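Local atomic coordinates of biuret hydrolase (Pseudomonas sp., PDB entry 6C62), a protein that hydrolyses 1-carboxybiuret to urea-1,3-dicarboxylate and ammonia, an amide-bond cleavage in the bacterial breakdown of atrazine. Residues S195-Y200 with G228-D233; K188-R193 with W435-C440; P201-I206 with A306-C311; L221-M226 with Q242-V247. All coordinates share one frame; numbering follows the deposited sequence.

Interaction 1: residues S195-Y200 with G228-D233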
loop_
_atom_site.group_PDB
_atom_site.type_symbol
_atom_site.label_atom_id
_atom_site.label_comp_id
_atom_site.label_asym_id
_atom_site.label_seq_id
_atom_site.Cartn_x
_atom_site.Cartn_y
_atom_site.Cartn_z
ATOM N N SER A 195 -8.107 3.272 16.806
ATOM C CA SER A 195 -8.973 3.480 15.625
ATOM C C SER A 195 -8.953 4.927 15.178
ATOM O O SER A 195 -9.066 5.865 16.016
ATOM C CB SER A 195 -10.404 3.117 15.938
ATOM O OG SER A 195 -11.224 3.465 14.817
ATOM N N ARG A 196 -8.828 5.119 13.894
ATOM C CA ARG A 196 -8.786 6.469 13.321
ATOM C C ARG A 196 -10.171 6.898 12.789
ATOM O O ARG A 196 -10.309 7.970 12.254
ATOM C CB ARG A 196 -7.765 6.510 12.171
ATOM C CG ARG A 196 -6.385 6.251 12.679
ATOM C CD ARG A 196 -5.280 6.390 11.634
ATOM N NE ARG A 196 -5.538 5.731 10.351
ATOM C CZ ARG A 196 -4.656 5.673 9.362
ATOM N NH1 ARG A 196 -3.425 6.197 9.499
ATOM N NH2 ARG A 196 -4.971 5.084 8.244
ATOM N N ARG A 197 -11.177 6.051 12.957
ATOM C CA ARG A 197 -12.496 6.304 12.402
ATOM C C ARG A 197 -13.195 7.538 13.044
ATOM O O ARG A 197 -13.207 7.726 14.261
ATOM C CB ARG A 197 -13.353 5.040 12.560
ATOM C CG ARG A 197 -14.755 5.220 11.967
ATOM C CD ARG A 197 -15.414 3.917 11.630
ATOM N NE ARG A 197 -15.566 3.020 12.790
ATOM C CZ ARG A 197 -16.691 2.864 13.496
ATOM N NH1 ARG A 197 -17.755 3.561 13.203
ATOM N NH2 ARG A 197 -16.761 1.948 14.488
ATOM N N GLY A 198 -13.750 8.368 12.164
ATOM C CA GLY A 198 -14.345 9.647 12.537
ATOM C C GLY A 198 -13.322 10.762 12.768
ATOM O O GLY A 198 -13.600 11.648 13.551
ATOM N N THR A 199 -12.136 10.676 12.182
ATOM C CA THR A 199 -11.167 11.750 12.241
ATOM C C THR A 199 -10.790 12.237 10.837
ATOM O O THR A 199 -10.875 11.496 9.835
ATOM C CB THR A 199 -9.888 11.396 13.018
ATOM O OG1 THR A 199 -9.126 10.405 12.305
ATOM C CG2 THR A 199 -10.261 10.882 14.430
ATOM N N TYR A 200 -10.419 13.511 10.754
ATOM C CA TYR A 200 -10.005 14.082 9.463
ATOM C C TYR A 200 -8.525 13.697 9.205
ATOM O O TYR A 200 -7.634 14.028 10.013
ATOM C CB TYR A 200 -10.235 15.611 9.472
ATOM C CG TYR A 200 -10.175 16.172 8.066
ATOM C CD1 TYR A 200 -8.962 16.401 7.456
ATOM C CD2 TYR A 200 -11.323 16.386 7.342
ATOM C CE1 TYR A 200 -8.915 16.853 6.146
ATOM C CE2 TYR A 200 -11.300 16.827 6.017
ATOM C CZ TYR A 200 -10.100 17.084 5.427
ATOM O OH TYR A 200 -10.055 17.578 4.103
ATOM N N GLY A 228 -8.964 -1.252 21.428
ATOM C CA GLY A 228 -9.920 -2.244 20.976
ATOM C C GLY A 228 -9.990 -2.266 19.460
ATOM O O GLY A 228 -9.887 -1.205 18.817
ATOM N N PRO A 229 -10.227 -3.449 18.888
ATOM C CA PRO A 229 -10.423 -3.547 17.437
ATOM C C PRO A 229 -11.597 -2.732 16.952
ATOM O O PRO A 229 -12.496 -2.436 17.708
ATOM C CB PRO A 229 -10.678 -5.041 17.184
ATOM C CG PRO A 229 -11.061 -5.601 18.502
ATOM C CD PRO A 229 -10.509 -4.735 19.584
ATOM N N ASP A 230 -11.518 -2.283 15.708
ATOM C CA ASP A 230 -12.591 -1.603 15.050
ATOM C C ASP A 230 -12.574 -2.094 13.600
ATOM O O ASP A 230 -11.819 -1.556 12.743
ATOM C CB ASP A 230 -12.340 -0.109 15.101
ATOM C CG ASP A 230 -13.450 0.691 14.427
ATOM O OD1 ASP A 230 -14.439 0.067 13.964
ATOM O OD2 ASP A 230 -13.330 1.948 14.372
ATOM N N PRO A 231 -13.373 -3.139 13.301
ATOM C CA PRO A 231 -13.424 -3.681 11.911
ATOM C C PRO A 231 -13.849 -2.647 10.866
ATOM O O PRO A 231 -13.614 -2.872 9.713
ATOM C CB PRO A 231 -14.487 -4.804 12.006
ATOM C CG PRO A 231 -15.235 -4.577 13.278
ATOM C CD PRO A 231 -14.254 -3.887 14.230
ATOM N N LEU A 232 -14.512 -1.558 11.237
ATOM C CA LEU A 232 -14.831 -0.530 10.258
ATOM C C LEU A 232 -13.664 0.431 9.984
ATOM O O LEU A 232 -13.825 1.301 9.200
ATOM C CB LEU A 232 -16.065 0.261 10.669
ATOM C CG LEU A 232 -17.355 -0.563 10.863
ATOM C CD1 LEU A 232 -18.501 0.306 11.354
ATOM C CD2 LEU A 232 -17.753 -1.238 9.565
ATOM N N ASP A 233 -12.505 0.281 10.651
ATOM C CA ASP A 233 -11.387 1.204 10.475
ATOM C C ASP A 233 -10.293 0.499 9.657
ATOM O O ASP A 233 -9.680 -0.441 10.137
ATOM C CB ASP A 233 -10.811 1.638 11.831
ATOM C CG ASP A 233 -9.630 2.596 11.677
ATOM O OD1 ASP A 233 -9.743 3.516 10.828
ATOM O OD2 ASP A 233 -8.609 2.463 12.401
HETATM O O HOH W 1 -8.868 1.685 19.312
HETATM O O HOH W 2 -7.887 4.043 9.352
#
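Arg197 and Asp233 bring their CA atoms within 5.6 Å where two turns face each other, a type II beta turn from Arg196 to Thr199 and a type I beta turn from Asp230 to Asp233. The first belongs to the loop between strands 185-188 and 208-213 of the amidase fold, the second to the loop after helix 216-226. Arg197 grips Asp230 side-on: NE reaches OD2 at 2.9 Å on its syn lone pair, and NH2 reaches OD1 at 3.0 Å. The guanidinium and carboxylate planes stand 60° apart. Leu232 lies over one guanidinium face, its CD1 above the centre. On the anti lone pair of Asp230 OD2 sits the hydroxyl of Ser195, with OG 2.6 Å away. That same OG accepts from Arg197 N, forming an ST turn, while Asp230 OD1 closes an Asx turn with Leu232 N. From the end of the same Asp230-Asp233 turn, Asp233 OD2 accepts from the backbone N of Arg196 at 3.1 Å. The Arg196 guanidinium bonds through NH1 to His204 O and Asp207 O, and through NH2 makes a salt bridge with an acidic side chain of another protein's chain. Water 1 accepts from Ser195 N and donates to Gly228 O, 3.1 Å from each.

Interaction 2: residues K188-R193 with W435-C440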
loop_
_atom_site.group_PDB
_atom_site.type_symbol
_atom_site.label_atom_id
_atom_site.label_comp_id
_atom_site.label_asym_id
_atom_site.label_seq_id
_atom_site.Cartn_x
_atom_site.Cartn_y
_atom_site.Cartn_z
ATOM N N LYS A 188 2.270 8.352 21.751
ATOM C CA LYS A 188 1.965 8.001 20.355
ATOM C C LYS A 188 1.994 6.505 20.344
ATOM O O LYS A 188 3.070 5.929 20.420
ATOM C CB LYS A 188 3.006 8.559 19.422
ATOM C CG LYS A 188 2.673 8.237 17.973
ATOM C CD LYS A 188 3.857 8.270 17.003
ATOM C CE LYS A 188 4.897 7.216 17.249
ATOM N NZ LYS A 188 4.359 5.878 16.976
ATOM N N PRO A 189 0.832 5.855 20.335
ATOM C CA PRO A 189 0.830 4.417 20.327
ATOM C C PRO A 189 1.379 3.832 19.016
ATOM O O PRO A 189 1.777 4.572 18.095
ATOM C CB PRO A 189 -0.661 4.041 20.513
ATOM C CG PRO A 189 -1.319 5.310 20.965
ATOM C CD PRO A 189 -0.541 6.367 20.222
ATOM N N THR A 190 1.490 2.522 19.002
ATOM C CA THR A 190 1.913 1.790 17.791
ATOM C C THR A 190 0.997 2.174 16.607
ATOM O O THR A 190 -0.204 2.338 16.770
ATOM C CB THR A 190 1.790 0.281 18.000
ATOM O OG1 THR A 190 2.582 -0.122 19.130
ATOM C CG2 THR A 190 2.198 -0.468 16.782
ATOM N N PHE A 191 1.552 2.323 15.411
ATOM C CA PHE A 191 0.714 2.509 14.236
ATOM C C PHE A 191 -0.284 1.344 14.133
ATOM O O PHE A 191 0.096 0.162 14.165
ATOM C CB PHE A 191 1.568 2.577 12.970
ATOM C CG PHE A 191 0.789 2.962 11.748
ATOM C CD1 PHE A 191 0.482 4.298 11.483
ATOM C CD2 PHE A 191 0.222 1.993 10.985
ATOM C CE1 PHE A 191 -0.314 4.656 10.416
ATOM C CE2 PHE A 191 -0.619 2.320 9.904
ATOM C CZ PHE A 191 -0.897 3.684 9.631
ATOM N N GLY A 192 -1.556 1.657 14.025
ATOM C CA GLY A 192 -2.629 0.669 13.923
ATOM C C GLY A 192 -3.200 0.194 15.223
ATOM O O GLY A 192 -4.058 -0.683 15.208
ATOM N N ARG A 193 -2.782 0.763 16.346
ATOM C CA ARG A 193 -3.348 0.412 17.629
ATOM C C ARG A 193 -4.748 1.003 17.883
ATOM O O ARG A 193 -5.657 0.318 18.330
ATOM C CB ARG A 193 -2.372 0.864 18.737
ATOM C CG ARG A 193 -2.863 0.692 20.152
ATOM C CD ARG A 193 -2.938 -0.749 20.613
ATOM N NE ARG A 193 -1.609 -1.239 20.990
ATOM C CZ ARG A 193 -1.376 -2.451 21.520
ATOM N NH1 ARG A 193 -0.146 -2.794 21.865
ATOM N NH2 ARG A 193 -2.336 -3.317 21.649
ATOM N N TRP A 435 3.895 -2.622 19.388
ATOM C CA TRP A 435 2.983 -3.314 20.331
ATOM C C TRP A 435 3.428 -3.313 21.794
ATOM O O TRP A 435 2.717 -3.855 22.643
ATOM C CB TRP A 435 2.537 -4.718 19.843
ATOM C CG TRP A 435 2.159 -4.697 18.391
ATOM C CD1 TRP A 435 2.766 -5.360 17.397
ATOM C CD2 TRP A 435 1.072 -3.979 17.799
ATOM N NE1 TRP A 435 2.130 -5.148 16.225
ATOM C CE2 TRP A 435 1.097 -4.259 16.431
ATOM C CE3 TRP A 435 0.083 -3.126 18.305
ATOM C CZ2 TRP A 435 0.196 -3.707 15.534
ATOM C CZ3 TRP A 435 -0.821 -2.560 17.410
ATOM C CH2 TRP A 435 -0.773 -2.879 16.038
ATOM N N ASN A 436 4.514 -2.637 22.093
ATOM C CA ASN A 436 5.071 -2.651 23.450
ATOM C C ASN A 436 4.881 -1.313 24.163
ATOM O O ASN A 436 5.716 -0.913 24.985
ATOM C CB ASN A 436 6.581 -3.008 23.396
ATOM C CG ASN A 436 6.833 -4.483 23.207
ATOM O OD1 ASN A 436 5.927 -5.261 23.218
ATOM N ND2 ASN A 436 8.086 -4.861 23.053
ATOM N N GLU A 437 3.736 -0.666 23.938
ATOM C CA GLU A 437 3.350 0.561 24.667
ATOM C C GLU A 437 3.551 0.420 26.183
ATOM O O GLU A 437 3.989 1.378 26.815
ATOM C CB GLU A 437 1.877 0.888 24.492
ATOM C CG GLU A 437 1.450 1.466 23.143
ATOM C CD GLU A 437 1.203 0.438 22.020
ATOM O OE1 GLU A 437 1.717 -0.724 22.052
ATOM O OE2 GLU A 437 0.523 0.823 21.056
ATOM N N SER A 438 3.219 -0.723 26.774
ATOM C CA SER A 438 3.334 -0.839 28.242
ATOM C C SER A 438 4.777 -0.759 28.737
ATOM O O SER A 438 4.982 -0.277 29.847
ATOM C CB SER A 438 2.560 -2.044 28.805
ATOM O OG SER A 438 3.250 -3.174 28.434
ATOM N N LEU A 439 5.781 -1.096 27.914
ATOM C CA LEU A 439 7.197 -0.814 28.275
ATOM C C LEU A 439 7.499 0.666 28.322
ATOM O O LEU A 439 8.180 1.142 29.216
ATOM C CB LEU A 439 8.198 -1.506 27.335
ATOM C CG LEU A 439 8.131 -3.047 27.321
ATOM C CD1 LEU A 439 9.237 -3.643 26.455
ATOM C CD2 LEU A 439 8.323 -3.551 28.738
ATOM N N CYS A 440 7.053 1.400 27.307
ATOM C CA CYS A 440 7.239 2.865 27.282
ATOM C C CYS A 440 6.617 3.472 28.547
ATOM O O CYS A 440 7.196 4.367 29.186
ATOM C CB CYS A 440 6.497 3.504 26.113
ATOM S SG CYS A 440 6.854 2.879 24.488
#
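Arg193 and Glu437 meet tip to tip in a buried, side-on salt bridge. NH1 of Arg193 gives a bond of 2.8 Å to Glu437 OE1, and NE one of 3.0 Å to OE2; both oxygens lie near the guanidinium plane, yet the donors stand well above the carboxylate plane, the two groups being turned 63° apart. Thr190 N reaches Glu437 OE2 from the opposite face at 2.8 Å, so this oxygen is held between a backbone N-H and a charged side chain. A weak bond from Thr190 OG1 adds to it. OG1 in turn accepts from Trp435 N at 2.8 Å.

With CG2 of Thr190 anti to the backbone N (OG1 at chi1 -58°), the methyl comes over the indole: a CH-pi contact 3.6 Å from the centroid of the six-membered ring of Trp435. Arg193 meets the same indole at its edge, its guanidinium plane nearly perpendicular to the ring and CE3 of Trp435 over one guanidinium face. The type II beta turn from Thr190 to Arg193, just past strand 185-188 of the central amidase sheet, brings Thr190 and Arg193 to the start of helix 437-449, where Glu437 is the first helical residue. The bend of Glu437 at chi2 (83°) turns CD back toward the turn.

Farther out, Gln242 OE1 takes Arg193 NH2, and Pro410 packs on both Thr190 and Glu437. Trp435 NE1 hydrogen-bonds to the backbone of another protein's chain, where an aromatic side chain also meets the indole edge-to-face.

Interaction 3: residues P201-I206 with A306-C311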
loop_
_atom_site.group_PDB
_atom_site.type_symbol
_atom_site.label_atom_id
_atom_site.label_comp_id
_atom_site.label_asym_id
_atom_site.label_seq_id
_atom_site.Cartn_x
_atom_site.Cartn_y
_atom_site.Cartn_z
ATOM N N PRO A 201 -8.246 13.002 8.124
ATOM C CA PRO A 201 -6.901 12.486 7.904
ATOM C C PRO A 201 -5.894 13.459 7.279
ATOM O O PRO A 201 -6.238 14.588 6.841
ATOM C CB PRO A 201 -7.136 11.329 6.951
ATOM C CG PRO A 201 -8.262 11.776 6.135
ATOM C CD PRO A 201 -9.136 12.626 7.028
ATOM N N PHE A 202 -4.643 13.057 7.358
ATOM C CA PHE A 202 -3.535 13.849 6.792
ATOM C C PHE A 202 -2.774 12.903 5.874
ATOM O O PHE A 202 -2.800 13.078 4.649
ATOM C CB PHE A 202 -2.720 14.458 7.945
ATOM C CG PHE A 202 -1.434 15.140 7.550
ATOM C CD1 PHE A 202 -1.336 15.885 6.335
ATOM C CD2 PHE A 202 -0.336 15.079 8.398
ATOM C CE1 PHE A 202 -0.159 16.515 5.977
ATOM C CE2 PHE A 202 0.888 15.731 8.045
ATOM C CZ PHE A 202 0.955 16.446 6.837
ATOM N N VAL A 203 -2.122 11.908 6.440
ATOM C CA VAL A 203 -1.331 10.898 5.674
ATOM C C VAL A 203 -1.874 9.533 6.075
ATOM O O VAL A 203 -1.606 9.030 7.159
ATOM C CB VAL A 203 0.163 11.011 6.006
ATOM C CG1 VAL A 203 1.022 10.025 5.201
ATOM C CG2 VAL A 203 0.646 12.440 5.854
ATOM N N HIS A 204 -2.639 8.916 5.203
ATOM C CA HIS A 204 -3.221 7.610 5.498
ATOM C C HIS A 204 -2.142 6.573 5.908
ATOM O O HIS A 204 -2.352 5.741 6.803
ATOM C CB HIS A 204 -3.975 7.094 4.245
ATOM C CG HIS A 204 -5.155 7.908 3.851
ATOM N ND1 HIS A 204 -5.471 8.174 2.525
ATOM C CD2 HIS A 204 -6.151 8.440 4.608
ATOM C CE1 HIS A 204 -6.615 8.859 2.509
ATOM N NE2 HIS A 204 -7.034 9.044 3.759
ATOM N N SER A 205 -0.992 6.635 5.256
ATOM C CA SER A 205 0.089 5.678 5.520
ATOM C C SER A 205 0.835 5.897 6.866
ATOM O O SER A 205 1.663 5.050 7.266
ATOM C CB SER A 205 1.144 5.740 4.386
ATOM O OG SER A 205 0.718 5.189 3.140
ATOM N N ILE A 206 0.645 7.049 7.533
ATOM C CA ILE A 206 1.455 7.354 8.724
ATOM C C ILE A 206 0.722 7.936 9.920
ATOM O O ILE A 206 1.265 7.925 11.027
ATOM C CB ILE A 206 2.675 8.272 8.351
ATOM C CG1 ILE A 206 3.388 7.854 7.041
ATOM C CG2 ILE A 206 3.717 8.250 9.447
ATOM C CD1 ILE A 206 4.475 8.829 6.624
ATOM N N ALA A 306 4.291 14.516 2.154
ATOM C CA ALA A 306 3.983 15.634 1.282
ATOM C C ALA A 306 3.071 15.212 0.121
ATOM O O ALA A 306 2.181 15.918 -0.232
ATOM C CB ALA A 306 5.259 16.258 0.747
ATOM N N SER A 307 3.369 14.078 -0.511
ATOM C CA SER A 307 2.525 13.638 -1.617
ATOM C C SER A 307 1.120 13.183 -1.163
ATOM O O SER A 307 0.133 13.558 -1.821
ATOM C CB SER A 307 3.232 12.554 -2.406
ATOM O OG SER A 307 4.236 13.199 -3.167
ATOM N N GLU A 308 1.046 12.358 -0.130
ATOM C CA GLU A 308 -0.248 11.860 0.296
ATOM C C GLU A 308 -1.095 13.035 0.889
ATOM O O GLU A 308 -2.237 13.142 0.574
ATOM C CB GLU A 308 -0.137 10.758 1.347
ATOM C CG GLU A 308 0.251 9.424 0.811
ATOM C CD GLU A 308 0.145 8.222 1.797
ATOM O OE1 GLU A 308 -0.612 8.248 2.793
ATOM O OE2 GLU A 308 0.825 7.162 1.522
ATOM N N GLY A 309 -0.493 13.914 1.724
ATOM C CA GLY A 309 -1.262 15.060 2.255
ATOM C C GLY A 309 -1.640 16.069 1.170
ATOM O O GLY A 309 -2.764 16.530 1.114
ATOM N N GLY A 310 -0.712 16.403 0.282
ATOM C CA GLY A 310 -1.033 17.306 -0.815
ATOM C C GLY A 310 -2.103 16.772 -1.730
ATOM O O GLY A 310 -3.067 17.512 -2.074
ATOM N N CYS A 311 -1.965 15.515 -2.177
ATOM C CA CYS A 311 -2.932 14.944 -3.105
ATOM C C CYS A 311 -4.299 14.780 -2.488
ATOM O O CYS A 311 -5.293 14.870 -3.163
ATOM C CB CYS A 311 -2.427 13.651 -3.723
ATOM S SG CYS A 311 -0.965 14.055 -4.773
#
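Phe202 and Gly309 bring their CA atoms within 5.2 Å, where the irregular segment 201-206 runs against helix 294-312. This segment is the last part of the loop leading to strand 208-213 of the amidase fold. Without a side chain at Gly309, the backbone of 201-206 comes close to the helix: Phe202 O lies 3.5 Å from Gly309 CA in a CA-H...O contact. The ring atom CE1 of Phe202 is 4.1 Å from the same Gly309 CA.

Glu308, one residue earlier on the helix, makes the polar bonds to the loop. Its chain is extended beyond CG (chi2 -170°), which carries CD out toward Ser205. There the carboxylate uses the syn lone pair of each oxygen: OE1 accepts from the backbone N of Ser205 at 3.0 Å and OE2 from its hydroxyl OG at 2.6 Å. Both donors belong to one residue, which fixes the carboxylate's rotation. Tyr343 OH is a further partner of OE2, and Leu344 of the second subunit packs on Glu308. His204 NE2 instead bonds to the backbone of another protein's chain.

The side chain of Phe202 lies about 6 Å from those of Ser150 and Ser174, probably the charge-relay serine and the acyl-ester nucleophile. Val203 shares the packing: CG2 sits over the centre of the Phe202 ring, while CG1 turns to the carboxylate of Glu308 and stops 3.4 Å from OE1.

Interaction 4: residues L221-M226 with Q242-V247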
loop_
_atom_site.group_PDB
_atom_site.type_symbol
_atom_site.label_atom_id
_atom_site.label_comp_id
_atom_site.label_asym_id
_atom_site.label_seq_id
_atom_site.Cartn_x
_atom_site.Cartn_y
_atom_site.Cartn_z
ATOM N N LEU A 221 -4.450 5.335 31.628
ATOM C CA LEU A 221 -5.914 5.189 31.819
ATOM C C LEU A 221 -6.659 5.510 30.524
ATOM O O LEU A 221 -7.586 4.797 30.177
ATOM C CB LEU A 221 -6.469 6.130 32.930
ATOM C CG LEU A 221 -6.076 5.717 34.349
ATOM C CD1 LEU A 221 -6.182 6.896 35.262
ATOM C CD2 LEU A 221 -6.924 4.600 34.866
ATOM N N ALA A 222 -6.230 6.577 29.827
ATOM C CA ALA A 222 -6.926 7.021 28.611
ATOM C C ALA A 222 -6.669 6.018 27.488
ATOM O O ALA A 222 -7.571 5.622 26.768
ATOM C CB ALA A 222 -6.449 8.401 28.241
ATOM N N TYR A 223 -5.407 5.614 27.363
ATOM C CA TYR A 223 -5.001 4.570 26.408
ATOM C C TYR A 223 -5.803 3.281 26.620
ATOM O O TYR A 223 -6.407 2.775 25.687
ATOM C CB TYR A 223 -3.510 4.333 26.508
ATOM C CG TYR A 223 -2.968 3.140 25.780
ATOM C CD1 TYR A 223 -3.201 2.963 24.437
ATOM C CD2 TYR A 223 -2.240 2.167 26.447
ATOM C CE1 TYR A 223 -2.698 1.838 23.756
ATOM C CE2 TYR A 223 -1.669 1.090 25.793
ATOM C CZ TYR A 223 -1.945 0.911 24.428
ATOM O OH TYR A 223 -1.470 -0.178 23.776
ATOM N N ASP A 224 -5.881 2.783 27.839
ATOM C CA ASP A 224 -6.724 1.563 28.094
ATOM C C ASP A 224 -8.199 1.715 27.724
ATOM O O ASP A 224 -8.761 0.860 27.037
ATOM C CB ASP A 224 -6.593 1.071 29.526
ATOM C CG ASP A 224 -5.221 0.368 29.791
ATOM O OD1 ASP A 224 -4.281 0.381 28.872
ATOM O OD2 ASP A 224 -5.067 -0.145 30.951
ATOM N N ALA A 225 -8.765 2.868 28.027
ATOM C CA ALA A 225 -10.138 3.171 27.655
ATOM C C ALA A 225 -10.398 3.182 26.144
ATOM O O ALA A 225 -11.505 2.794 25.698
ATOM C CB ALA A 225 -10.543 4.517 28.279
ATOM N N MET A 226 -9.392 3.608 25.384
ATOM C CA MET A 226 -9.510 3.798 23.941
ATOM C C MET A 226 -9.178 2.534 23.066
ATOM O O MET A 226 -9.518 2.446 21.908
ATOM C CB MET A 226 -8.581 4.947 23.560
ATOM C CG MET A 226 -9.135 6.260 24.027
ATOM S SD MET A 226 -8.263 7.674 23.269
ATOM C CE MET A 226 -6.679 7.557 24.066
ATOM N N GLN A 242 -4.809 -4.912 25.297
ATOM C CA GLN A 242 -3.642 -5.278 26.103
ATOM C C GLN A 242 -3.485 -4.195 27.183
ATOM O O GLN A 242 -2.832 -3.148 26.950
ATOM C CB GLN A 242 -2.378 -5.338 25.234
ATOM C CG GLN A 242 -2.364 -6.422 24.148
ATOM C CD GLN A 242 -1.045 -6.413 23.367
ATOM O OE1 GLN A 242 -0.755 -5.486 22.596
ATOM N NE2 GLN A 242 -0.250 -7.434 23.569
ATOM N N PRO A 243 -4.119 -4.399 28.348
ATOM C CA PRO A 243 -4.162 -3.278 29.327
ATOM C C PRO A 243 -2.777 -2.880 29.852
ATOM O O PRO A 243 -1.978 -3.711 30.130
ATOM C CB PRO A 243 -5.079 -3.806 30.449
ATOM C CG PRO A 243 -5.874 -4.922 29.825
ATOM C CD PRO A 243 -4.959 -5.549 28.792
ATOM N N SER A 244 -2.504 -1.586 29.931
ATOM C CA SER A 244 -1.263 -1.074 30.483
ATOM C C SER A 244 -1.359 -0.671 31.963
ATOM O O SER A 244 -0.346 -0.711 32.681
ATOM C CB SER A 244 -0.829 0.148 29.676
ATOM O OG SER A 244 -1.804 1.223 29.819
ATOM N N VAL A 245 -2.546 -0.291 32.431
ATOM C CA VAL A 245 -2.702 0.221 33.792
ATOM C C VAL A 245 -2.252 -0.787 34.868
ATOM O O VAL A 245 -1.533 -0.390 35.745
ATOM C CB VAL A 245 -4.136 0.731 34.080
ATOM C CG1 VAL A 245 -4.380 0.995 35.599
ATOM C CG2 VAL A 245 -4.381 2.029 33.289
ATOM N N PRO A 246 -2.614 -2.084 34.750
ATOM C CA PRO A 246 -2.218 -3.043 35.796
ATOM C C PRO A 246 -0.726 -3.226 35.983
ATOM O O PRO A 246 -0.299 -3.634 37.054
ATOM C CB PRO A 246 -2.850 -4.368 35.315
ATOM C CG PRO A 246 -3.975 -3.988 34.441
ATOM C CD PRO A 246 -3.543 -2.695 33.794
ATOM N N VAL A 247 0.073 -2.963 34.955
ATOM C CA VAL A 247 1.518 -3.176 35.075
ATOM C C VAL A 247 2.319 -1.880 35.086
ATOM O O VAL A 247 3.572 -1.904 35.030
ATOM C CB VAL A 247 2.035 -4.136 33.932
ATOM C CG1 VAL A 247 1.336 -5.498 34.029
ATOM C CG2 VAL A 247 1.825 -3.546 32.518
HETATM O O HOH W 3 -0.627 -2.031 25.481
#
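The last two turns of helix 216-226 pack through Asp224 against the loop 242-247, which leads on toward strand 257-260. Asp224 takes two successive backbone N-H groups of that loop, one on each carboxylate oxygen. Ser244 N reaches OD1 at 2.9 Å in a nearly straight bond (173°), and Val245 N reaches OD2, also at 2.9 Å. Both come from the syn side, only moderately out of the carboxylate plane. Ser244 adds its hydroxyl: OG gives a bond of 2.8 Å to Asp224 OD1, approaching from above the plane. Its chi1 of 64° places OG between the backbone N and the carbonyl carbon, on the same oxygen that its own N-H addresses. Gln227 NE2 adds a weak bond to OD1.

One apolar contact lies beside this pairing: Val245 CG2 packs 3.9 Å from Leu221 CD2. The same methyl also comes 3.3 Å from Asp224 OD2. On the other flank the hydroxyl of Ser244 lies at the edge of the Tyr223 ring, 3.5 Å from CD2. Water 3 joins Tyr223 OH to Gln242 O, donating to the latter with its oxygen 2.9 Å from Gln242 O; Gln242 OE1 itself is bonded to Arg193 NH2.

Away from the annotated catalytic residues, this is helix-to-loop packing: a carboxylate near the C-terminal end of a helix holds the consecutive amides of Ser244 and Val245 of the loop that follows.

In the fold
Leaving strand 185-188, the chain enters the long loop before strand 208-213, which supplies one side of three contacts in turn. Segment 188-193 waits for helix 437-449, so interaction 2 closes the widest loop and encloses the other three. Segment 195-200 then pairs with the loop after helix 216-226 in interaction 1, and 201-206 with helix 294-312 in interaction 3; these two cross. Interaction 4, a short closure from helix 216-226 to 242-247, crosses interaction 1 but lies wholly within interaction 3. Arg193 with Gln242 joins interactions 2 and 4, whose centres are 11 Å apart, whereas Arg196 touches both Phe191 and His204, linking interaction 1 to interactions 2 and 3.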